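Local coordinates for protein NADH dehydrogenase (Methanothermobacter marburgensis, PDB 4R81) that binds flavin mononucleotide and probably uses it to pass electrons from NADH or NADPH to quinones, at residues 4-9 and 28-33; 53-58 and 67-72. One frame throughout, in Å; residues are numbered along the deposited sequence.

Contact 1 (4-9 and 28-33); sequences MHVYIL and EGLSEA
Leu30 of helix 18-32 sets both methyls against Val6 of strand 5-10 and carries CD1 on to Ile8. Its CD1 lies 3.9 Å from CG2 of Val6, and its CD2 meets that same methyl, so both prongs close on one branch of the valine, the two side chains meeting at a slant. Toward Ile8 the approach is different: CD1 of Leu30 and CD1 of Ile8 face each other tip to tip, 4.0 Å apart. CG2 of Val6 can serve as the meeting point because it stands opposite the carbonyl carbon, beside the backbone N, while CG1 takes the place anti to N (chi1 -168°). All three residues are buried, and their side chains are purely apolar, and no hydrogen bond crosses between the segments; dispersion and the exclusion of water carry the contact. Val6 and Ile8 are two apart on the strand, which puts both on the face turned to the helix. Strand 5-10, helix 18-32 and strand 36-41 form the first beta-alpha-beta unit of a flavodoxin-like fold, and Leu30 packs the last turn of its helix on the parallel sheet. Beta-branched residues suit the strand, whereas the longer, flexible leucine suits the helix, and its reach bridges the 8.6 Å between CA of Leu30 and CA of Val6. Around this centre, Tyr37 of strand 36-41 touches both Leu30 and Ile8, and Leu199 lies against Leu30 and Val6. Leu23, Phe26 and Thr27 continue the helical cover over Ile8, while Ala86 and Ile88 adjoin the valine and isoleucine from strand 84-90. Farther out, on the exposed side of the helix, Glu28 and Glu32 form salt bridges with Arg193 and Arg197.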
ATOM      1  N   MET A   4       0.728 -29.740  -3.213  1.00 27.05           N
ATOM      2  CA  MET A   4       0.428 -28.493  -3.899  1.00 26.40           C
ATOM      3  C   MET A   4       1.693 -27.720  -4.177  1.00 24.86           C
ATOM      4  O   MET A   4       2.675 -27.823  -3.440  1.00 26.49           O
ATOM      5  CB  MET A   4      -0.526 -27.642  -3.071  1.00 29.13           C
ATOM      6  CG  MET A   4      -1.930 -28.192  -3.073  1.00 33.22           C
ATOM      7  SD  MET A   4      -2.987 -27.277  -1.964  1.00 38.49           S
ATOM      8  CE  MET A   4      -2.194 -27.618  -0.419  1.00 36.93           C
ATOM      9  N   HIS A   5       1.672 -26.948  -5.257  1.00 23.71           N
ATOM     10  CA  HIS A   5       2.783 -26.065  -5.560  1.00 22.10           C
ATOM     11  C   HIS A   5       2.427 -24.637  -5.188  1.00 22.09           C
ATOM     12  O   HIS A   5       1.356 -24.142  -5.550  1.00 23.21           O
ATOM     13  CB  HIS A   5       3.173 -26.143  -7.035  1.00 22.17           C
ATOM     14  CG  HIS A   5       4.300 -25.233  -7.395  1.00 22.48           C
ATOM     15  ND1 HIS A   5       5.611 -25.509  -7.071  1.00 22.65           N
ATOM     16  CD2 HIS A   5       4.314 -24.034  -8.028  1.00 23.33           C
ATOM     17  CE1 HIS A   5       6.384 -24.526  -7.497  1.00 22.92           C
ATOM     18  NE2 HIS A   5       5.622 -23.621  -8.081  1.00 23.74           N
ATOM     19  N   VAL A   6       3.317 -23.976  -4.454  1.00 20.75           N
ATOM     20  CA  VAL A   6       3.063 -22.615  -3.999  1.00 18.41           C
ATOM     21  C   VAL A   6       4.008 -21.630  -4.661  1.00 19.34           C
ATOM     22  O   VAL A   6       5.217 -21.849  -4.666  1.00 20.78           O
ATOM     23  CB  VAL A   6       3.277 -22.493  -2.485  1.00 18.88           C
ATOM     24  CG1 VAL A   6       2.728 -21.164  -1.982  1.00 18.14           C
ATOM     25  CG2 VAL A   6       2.600 -23.645  -1.772  1.00 19.57           C
ATOM     26  N   TYR A   7       3.467 -20.542  -5.208  1.00 18.58           N
ATOM     27  CA  TYR A   7       4.317 -19.431  -5.623  1.00 18.72           C
ATOM     28  C   TYR A   7       4.298 -18.405  -4.496  1.00 18.28           C
ATOM     29  O   TYR A   7       3.240 -17.876  -4.126  1.00 18.01           O
ATOM     30  CB  TYR A   7       3.896 -18.824  -6.976  1.00 19.28           C
ATOM     31  CG  TYR A   7       4.788 -17.676  -7.432  1.00 19.65           C
ATOM     32  CD1 TYR A   7       6.178 -17.798  -7.423  1.00 20.10           C
ATOM     33  CD2 TYR A   7       4.240 -16.472  -7.873  1.00 20.03           C
ATOM     34  CE1 TYR A   7       7.001 -16.749  -7.831  1.00 21.36           C
ATOM     35  CE2 TYR A   7       5.047 -15.419  -8.284  1.00 20.59           C
ATOM     36  CZ  TYR A   7       6.429 -15.562  -8.261  1.00 19.73           C
ATOM     37  OH  TYR A   7       7.257 -14.531  -8.661  1.00 19.98           O
ATOM     38  N   ILE A   8       5.484 -18.157  -3.945  1.00 19.01           N
ATOM     39  CA  ILE A   8       5.645 -17.348  -2.749  1.00 18.87           C
ATOM     40  C   ILE A   8       6.261 -16.007  -3.100  1.00 18.15           C
ATOM     41  O   ILE A   8       7.416 -15.934  -3.543  1.00 19.97           O
ATOM     42  CB  ILE A   8       6.562 -18.044  -1.725  1.00 18.66           C
ATOM     43  CG1 ILE A   8       6.045 -19.451  -1.383  1.00 19.12           C
ATOM     44  CG2 ILE A   8       6.687 -17.189  -0.476  1.00 18.18           C
ATOM     45  CD1 ILE A   8       7.038 -20.274  -0.575  1.00 19.82           C
ATOM     46  N   LEU A   9       5.483 -14.945  -2.914  1.00 15.95           N
ATOM     47  CA  LEU A   9       5.984 -13.591  -3.117  1.00 16.08           C
ATOM     48  C   LEU A   9       6.605 -13.122  -1.812  1.00 17.06           C
ATOM     49  O   LEU A   9       5.944 -13.077  -0.774  1.00 17.91           O
ATOM     50  CB  LEU A   9       4.853 -12.638  -3.523  1.00 16.35           C
ATOM     51  CG  LEU A   9       4.280 -12.741  -4.943  1.00 18.37           C
ATOM     52  CD1 LEU A   9       5.411 -12.693  -5.966  1.00 17.50           C
ATOM     53  CD2 LEU A   9       3.413 -14.003  -5.134  1.00 18.41           C
ATOM     54  N   GLU A  28       9.837 -24.808   5.301  1.00 21.67           N
ATOM     55  CA  GLU A  28      10.057 -26.038   6.057  1.00 23.99           C
ATOM     56  C   GLU A  28       8.745 -26.794   6.245  1.00 23.41           C
ATOM     57  O   GLU A  28       8.692 -28.012   6.061  1.00 24.04           O
ATOM     58  CB  GLU A  28      10.705 -25.733   7.416  1.00 27.66           C
ATOM     59  CG  GLU A  28      11.116 -26.962   8.217  1.00 33.07           C
ATOM     60  CD  GLU A  28      11.828 -26.611   9.517  1.00 37.23           C
ATOM     61  OE1 GLU A  28      12.056 -25.403   9.775  1.00 38.25           O
ATOM     62  OE2 GLU A  28      12.159 -27.547  10.283  1.00 40.37           O
ATOM     63  N   GLY A  29       7.689 -26.071   6.612  1.00 22.05           N
ATOM     64  CA  GLY A  29       6.374 -26.675   6.740  1.00 22.00           C
ATOM     65  C   GLY A  29       5.855 -27.230   5.423  1.00 21.51           C
ATOM     66  O   GLY A  29       5.311 -28.336   5.385  1.00 22.85           O
ATOM     67  N   LEU A  30       5.998 -26.459   4.344  1.00 20.59           N
ATOM     68  CA  LEU A  30       5.596 -26.930   3.022  1.00 20.45           C
ATOM     69  C   LEU A  30       6.292 -28.247   2.679  1.00 22.36           C
ATOM     70  O   LEU A  30       5.651 -29.213   2.252  1.00 22.89           O
ATOM     71  CB  LEU A  30       5.925 -25.889   1.951  1.00 19.54           C
ATOM     72  CG  LEU A  30       5.059 -24.635   1.906  1.00 18.31           C
ATOM     73  CD1 LEU A  30       5.534 -23.736   0.765  1.00 18.58           C
ATOM     74  CD2 LEU A  30       3.572 -24.979   1.750  1.00 19.69           C
ATOM     75  N   SER A  31       7.603 -28.300   2.882  1.00 23.81           N
ATOM     76  CA  SER A  31       8.352 -29.509   2.553  1.00 24.91           C
ATOM     77  C   SER A  31       7.939 -30.677   3.443  1.00 26.15           C
ATOM     78  O   SER A  31       7.839 -31.808   2.969  1.00 27.38           O
ATOM     79  CB  SER A  31       9.854 -29.261   2.655  1.00 25.72           C
ATOM     80  OG  SER A  31      10.260 -28.306   1.692  1.00 28.93           O
ATOM     81  N   GLU A  32       7.700 -30.399   4.726  1.00 27.66           N
ATOM     82  CA  GLU A  32       7.225 -31.415   5.672  1.00 30.44           C
ATOM     83  C   GLU A  32       5.966 -32.091   5.142  1.00 29.45           C
ATOM     84  O   GLU A  32       5.801 -33.305   5.263  1.00 31.28           O
ATOM     85  CB  GLU A  32       6.917 -30.785   7.042  1.00 34.92           C
ATOM     86  CG  GLU A  32       8.124 -30.604   7.964  1.00 39.07           C
ATOM     87  CD  GLU A  32       7.821 -29.766   9.209  1.00 41.71           C
ATOM     88  OE1 GLU A  32       6.687 -29.250   9.346  1.00 40.40           O
ATOM     89  OE2 GLU A  32       8.732 -29.618  10.056  1.00 43.75           O
ATOM     90  N   ALA A  33       5.086 -31.291   4.549  1.00 28.49           N
ATOM     91  CA  ALA A  33       3.781 -31.760   4.092  1.00 27.69           C
ATOM     92  C   ALA A  33       3.797 -32.285   2.660  1.00 27.47           C
ATOM     93  O   ALA A  33       2.763 -32.696   2.141  1.00 29.57           O
ATOM     94  CB  ALA A  33       2.740 -30.653   4.234  1.00 26.28           C
TER

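Contact 2 (53-58 and 67-72); sequences QEEYLR and PLPEDV. With FMN (flavin mononucleotide), chain F.
Pro67 offers its carbonyl O to Arg58 of helix 53-61, but NE reaches it in a weak hydrogen bond, 3.4 Å long and bent to 127°. The arginine's strongest partner is Ser66 O at NH2, and Tyr110 O takes NH1. Next along, Leu68 lays its CD2 over the centre of one guanidinium face, 3.6 Å from Arg58 CZ; a leucine methyl suits this flat surface, while the N-H groups are used by backbone carbonyls. Arg58 has CG anti to its N (chi1 -172°), and a bend at chi2 (-97°) turns the guanidinium against Leu68 CD2. With an alanine at Arg58, Leu68 would probably lose the flat group it lies on, and the carbonyls of Ser66 and Tyr110 their arginine donors. Pro69, at the N-cap position of helix 70-80, turns its ring to Glu55, with CG 3.6 Å from OE2. Proline suits this place because its missing N-H costs no helical hydrogen bond at a helix start. That carboxylate is paired with Arg106, which also binds Asp71 and so probably eases the proximity of the two acids. Within the first turn, Val72 brings CG2 to 4.3 Å from Glu55 OE2. On helix 53-61, Tyr56 OH donates to O3P (2.7 Å) of an FMN held mainly by the second subunit. The contact thus ties helix 53-61 to the start of helix 70-80, with Arg106 of helix 98-107 alongside.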
ATOM      1  N   GLN A  53       3.377   4.816 -17.398  1.00 20.16           N
ATOM      2  CA  GLN A  53       2.354   5.471 -18.202  1.00 21.77           C
ATOM      3  C   GLN A  53       1.805   4.525 -19.271  1.00 21.95           C
ATOM      4  O   GLN A  53       0.589   4.455 -19.486  1.00 20.84           O
ATOM      5  CB  GLN A  53       2.909   6.751 -18.840  1.00 22.94           C
ATOM      6  CG  GLN A  53       2.050   7.338 -19.960  1.00 25.96           C
ATOM      7  CD  GLN A  53       0.685   7.805 -19.488  1.00 28.34           C
ATOM      8  OE1 GLN A  53       0.373   7.760 -18.297  1.00 27.87           O
ATOM      9  NE2 GLN A  53      -0.137   8.262 -20.428  1.00 30.22           N
ATOM     10  N   GLU A  54       2.699   3.776 -19.912  1.00 23.23           N
ATOM     11  CA  GLU A  54       2.300   2.857 -20.971  1.00 25.61           C
ATOM     12  C   GLU A  54       1.417   1.726 -20.443  1.00 24.89           C
ATOM     13  O   GLU A  54       0.416   1.369 -21.065  1.00 26.38           O
ATOM     14  CB  GLU A  54       3.531   2.300 -21.696  1.00 28.00           C
ATOM     15  CG  GLU A  54       4.301   3.345 -22.500  1.00 30.95           C
ATOM     16  CD  GLU A  54       5.253   4.180 -21.651  1.00 34.44           C
ATOM     17  OE1 GLU A  54       5.329   3.965 -20.421  1.00 33.98           O
ATOM     18  OE2 GLU A  54       5.940   5.048 -22.223  1.00 37.84           O
ATOM     19  N   GLU A  55       1.781   1.168 -19.293  1.00 22.77           N
ATOM     20  CA  GLU A  55       0.969   0.131 -18.668  1.00 22.94           C
ATOM     21  C   GLU A  55      -0.376   0.692 -18.217  1.00 22.66           C
ATOM     22  O   GLU A  55      -1.411   0.042 -18.361  1.00 24.18           O
ATOM     23  CB  GLU A  55       1.693  -0.455 -17.464  1.00 24.33           C
ATOM     24  CG  GLU A  55       2.971  -1.197 -17.765  1.00 26.64           C
ATOM     25  CD  GLU A  55       3.684  -1.588 -16.491  1.00 30.25           C
ATOM     26  OE1 GLU A  55       4.344  -0.718 -15.893  1.00 30.86           O
ATOM     27  OE2 GLU A  55       3.564  -2.758 -16.069  1.00 32.89           O
ATOM     28  N   TYR A  56      -0.351   1.899 -17.664  1.00 20.88           N
ATOM     29  CA  TYR A  56      -1.571   2.563 -17.221  1.00 21.79           C
ATOM     30  C   TYR A  56      -2.569   2.695 -18.367  1.00 23.54           C
ATOM     31  O   TYR A  56      -3.746   2.347 -18.221  1.00 23.77           O
ATOM     32  CB  TYR A  56      -1.253   3.942 -16.636  1.00 21.53           C
ATOM     33  CG  TYR A  56      -2.479   4.796 -16.451  1.00 21.15           C
ATOM     34  CD1 TYR A  56      -3.313   4.620 -15.354  1.00 20.87           C
ATOM     35  CD2 TYR A  56      -2.820   5.765 -17.388  1.00 21.99           C
ATOM     36  CE1 TYR A  56      -4.445   5.395 -15.190  1.00 21.45           C
ATOM     37  CE2 TYR A  56      -3.954   6.542 -17.235  1.00 23.01           C
ATOM     38  CZ  TYR A  56      -4.760   6.353 -16.134  1.00 23.20           C
ATOM     39  OH  TYR A  56      -5.888   7.122 -15.976  1.00 23.87           O
ATOM     40  N   LEU A  57      -2.101   3.192 -19.507  1.00 23.46           N
ATOM     41  CA  LEU A  57      -2.978   3.350 -20.660  1.00 24.30           C
ATOM     42  C   LEU A  57      -3.590   2.027 -21.070  1.00 24.23           C
ATOM     43  O   LEU A  57      -4.768   1.970 -21.430  1.00 25.99           O
ATOM     44  CB  LEU A  57      -2.233   3.963 -21.841  1.00 25.62           C
ATOM     45  CG  LEU A  57      -1.932   5.451 -21.716  1.00 27.40           C
ATOM     46  CD1 LEU A  57      -1.237   5.941 -22.965  1.00 28.41           C
ATOM     47  CD2 LEU A  57      -3.217   6.224 -21.481  1.00 27.79           C
ATOM     48  N   ARG A  58      -2.786   0.969 -21.007  1.00 24.68           N
ATOM     49  CA  ARG A  58      -3.230  -0.369 -21.371  1.00 24.87           C
ATOM     50  C   ARG A  58      -4.334  -0.839 -20.429  1.00 26.28           C
ATOM     51  O   ARG A  58      -5.347  -1.378 -20.867  1.00 28.47           O
ATOM     52  CB  ARG A  58      -2.037  -1.340 -21.357  1.00 25.87           C
ATOM     53  CG  ARG A  58      -2.324  -2.739 -21.905  1.00 28.64           C
ATOM     54  CD  ARG A  58      -2.639  -3.734 -20.797  1.00 29.91           C
ATOM     55  NE  ARG A  58      -2.889  -5.089 -21.294  1.00 30.98           N
ATOM     56  CZ  ARG A  58      -3.634  -5.991 -20.657  1.00 31.03           C
ATOM     57  NH1 ARG A  58      -4.210  -5.684 -19.497  1.00 29.45           N
ATOM     58  NH2 ARG A  58      -3.807  -7.196 -21.181  1.00 32.17           N
ATOM     59  N   PRO A  67      -1.069  -6.334 -25.219  1.00 39.15           N
ATOM     60  CA  PRO A  67       0.252  -6.803 -24.769  1.00 38.35           C
ATOM     61  C   PRO A  67       0.565  -6.520 -23.302  1.00 35.49           C
ATOM     62  O   PRO A  67       0.114  -5.517 -22.745  1.00 36.02           O
ATOM     63  CB  PRO A  67       1.222  -6.008 -25.648  1.00 39.44           C
ATOM     64  CG  PRO A  67       0.446  -5.682 -26.866  1.00 39.78           C
ATOM     65  CD  PRO A  67      -0.961  -5.462 -26.403  1.00 39.39           C
ATOM     66  N   LEU A  68       1.342  -7.408 -22.691  1.00 32.33           N
ATOM     67  CA  LEU A  68       1.821  -7.224 -21.326  1.00 30.09           C
ATOM     68  C   LEU A  68       3.340  -7.219 -21.322  1.00 28.54           C
ATOM     69  O   LEU A  68       3.960  -7.891 -22.144  1.00 30.36           O
ATOM     70  CB  LEU A  68       1.319  -8.349 -20.418  1.00 29.81           C
ATOM     71  CG  LEU A  68      -0.173  -8.318 -20.099  1.00 29.93           C
ATOM     72  CD1 LEU A  68      -0.570  -9.548 -19.308  1.00 31.02           C
ATOM     73  CD2 LEU A  68      -0.497  -7.070 -19.323  1.00 29.60           C
ATOM     74  N   PRO A  69       3.943  -6.459 -20.396  1.00 26.08           N
ATOM     75  CA  PRO A  69       5.400  -6.433 -20.236  1.00 26.63           C
ATOM     76  C   PRO A  69       5.939  -7.832 -19.938  1.00 26.71           C
ATOM     77  O   PRO A  69       5.233  -8.638 -19.326  1.00 27.87           O
ATOM     78  CB  PRO A  69       5.599  -5.534 -19.014  1.00 27.37           C
ATOM     79  CG  PRO A  69       4.396  -4.673 -18.970  1.00 27.42           C
ATOM     80  CD  PRO A  69       3.267  -5.518 -19.488  1.00 26.57           C
ATOM     81  N   GLU A  70       7.170  -8.116 -20.355  1.00 27.31           N
ATOM     82  CA  GLU A  70       7.745  -9.443 -20.167  1.00 28.13           C
ATOM     83  C   GLU A  70       7.817  -9.880 -18.703  1.00 26.92           C
ATOM     84  O   GLU A  70       7.608 -11.055 -18.393  1.00 26.98           O
ATOM     85  CB  GLU A  70       9.123  -9.534 -20.834  1.00 30.23           C
ATOM     86  CG  GLU A  70       9.065  -9.676 -22.356  1.00 32.10           C
ATOM     87  CD  GLU A  70      10.314  -9.167 -23.049  1.00 35.52           C
ATOM     88  OE1 GLU A  70      10.948  -8.228 -22.512  1.00 38.76           O
ATOM     89  OE2 GLU A  70      10.653  -9.696 -24.134  1.00 32.52           O
ATOM     90  N   ASP A  71       8.096  -8.945 -17.800  1.00 25.84           N
ATOM     91  CA  ASP A  71       8.228  -9.312 -16.397  1.00 26.11           C
ATOM     92  C   ASP A  71       6.881  -9.716 -15.804  1.00 24.82           C
ATOM     93  O   ASP A  71       6.801 -10.641 -14.992  1.00 24.61           O
ATOM     94  CB  ASP A  71       8.934  -8.218 -15.578  1.00 26.87           C
ATOM     95  CG  ASP A  71       8.245  -6.866 -15.656  1.00 27.58           C
ATOM     96  OD1 ASP A  71       7.326  -6.669 -16.487  1.00 26.03           O
ATOM     97  OD2 ASP A  71       8.647  -5.976 -14.872  1.00 27.80           O
ATOM     98  N   VAL A  72       5.824  -9.040 -16.241  1.00 24.17           N
ATOM     99  CA  VAL A  72       4.466  -9.391 -15.832  1.00 23.78           C
ATOM    100  C   VAL A  72       4.055 -10.757 -16.393  1.00 23.78           C
ATOM    101  O   VAL A  72       3.467 -11.579 -15.680  1.00 24.17           O
ATOM    102  CB  VAL A  72       3.449  -8.298 -16.241  1.00 22.55           C
ATOM    103  CG1 VAL A  72       2.027  -8.743 -15.933  1.00 23.02           C
ATOM    104  CG2 VAL A  72       3.762  -6.994 -15.514  1.00 22.04           C
TER
HETATM  105  N1  FMN F 300     -10.977   1.711  -8.263  1.00 18.73           N
HETATM  106  C2  FMN F 300     -11.529   1.328  -7.055  1.00 19.00           C
HETATM  107  O2  FMN F 300     -12.608   1.784  -6.684  1.00 19.49           O
HETATM  108  N3  FMN F 300     -10.875   0.428  -6.252  1.00 19.08           N
HETATM  109  C4  FMN F 300      -9.665  -0.113  -6.633  1.00 19.23           C
HETATM  110  O4  FMN F 300      -9.097  -0.912  -5.893  1.00 21.43           O
HETATM  111  C4A FMN F 300      -9.092   0.254  -7.844  1.00 18.42           C
HETATM  112  N5  FMN F 300      -7.878  -0.275  -8.242  1.00 19.16           N
HETATM  113  C5A FMN F 300      -7.317   0.124  -9.441  1.00 17.88           C
HETATM  114  C6  FMN F 300      -6.092  -0.399  -9.842  1.00 18.71           C
HETATM  115  C7  FMN F 300      -5.530  -0.006 -11.051  1.00 19.96           C
HETATM  116  C7M FMN F 300      -4.209  -0.554 -11.474  1.00 20.87           C
HETATM  117  C8  FMN F 300      -6.187   0.908 -11.866  1.00 20.09           C
HETATM  118  C8M FMN F 300      -5.581   1.329 -13.170  1.00 22.81           C
HETATM  119  C9  FMN F 300      -7.412   1.423 -11.462  1.00 18.69           C
HETATM  120  C9A FMN F 300      -7.984   1.039 -10.252  1.00 18.72           C
HETATM  121  N10 FMN F 300      -9.211   1.545  -9.853  1.00 18.96           N
HETATM  122  C10 FMN F 300      -9.759   1.173  -8.649  1.00 19.71           C
HETATM  123  C1' FMN F 300      -9.932   2.573 -10.670  1.00 18.95           C
HETATM  124  C2' FMN F 300      -9.207   3.900 -10.389  1.00 18.44           C
HETATM  125  O2' FMN F 300      -9.348   4.354  -9.050  1.00 17.71           O
HETATM  126  C3' FMN F 300      -9.678   4.965 -11.354  1.00 21.95           C
HETATM  127  O3' FMN F 300      -9.277   4.576 -12.653  1.00 25.23           O
HETATM  128  C4' FMN F 300      -9.037   6.297 -11.019  1.00 20.79           C
HETATM  129  O4' FMN F 300      -9.626   6.867  -9.872  1.00 20.65           O
HETATM  130  C5' FMN F 300      -9.174   7.261 -12.182  1.00 22.35           C
HETATM  131  O5' FMN F 300      -8.290   8.332 -11.955  1.00 21.30           O
HETATM  132  P   FMN F 300      -7.216   8.688 -13.091  1.00 20.28           P
HETATM  133  O1P FMN F 300      -7.938   9.106 -14.361  1.00 21.86           O
HETATM  134  O2P FMN F 300      -6.355   9.806 -12.548  1.00 21.47           O
HETATM  135  O3P FMN F 300      -6.385   7.466 -13.388  1.00 20.18           O

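Contact 1 closes before contact 2 opens along the chain; their centres lie 30 Å apart and their nearest atoms about 7 Å, with no touch. Contact 1 belongs to the interior of the flavodoxin-like fold, where helix 18-32 packs on strand 5-10 of the parallel sheet. Contact 2 is nearer the surface and joins two helices, 53-61 and 70-80, within the long connection from strand 36-41 to strand 84-90. These two strands flank strand 5-10 in the sheet, so the connection leaves and returns on either side of contact 1's strand. All four segments belong to one flavodoxin-like fold, and helix 53-61 carries a residue to the FMN at the subunit interface.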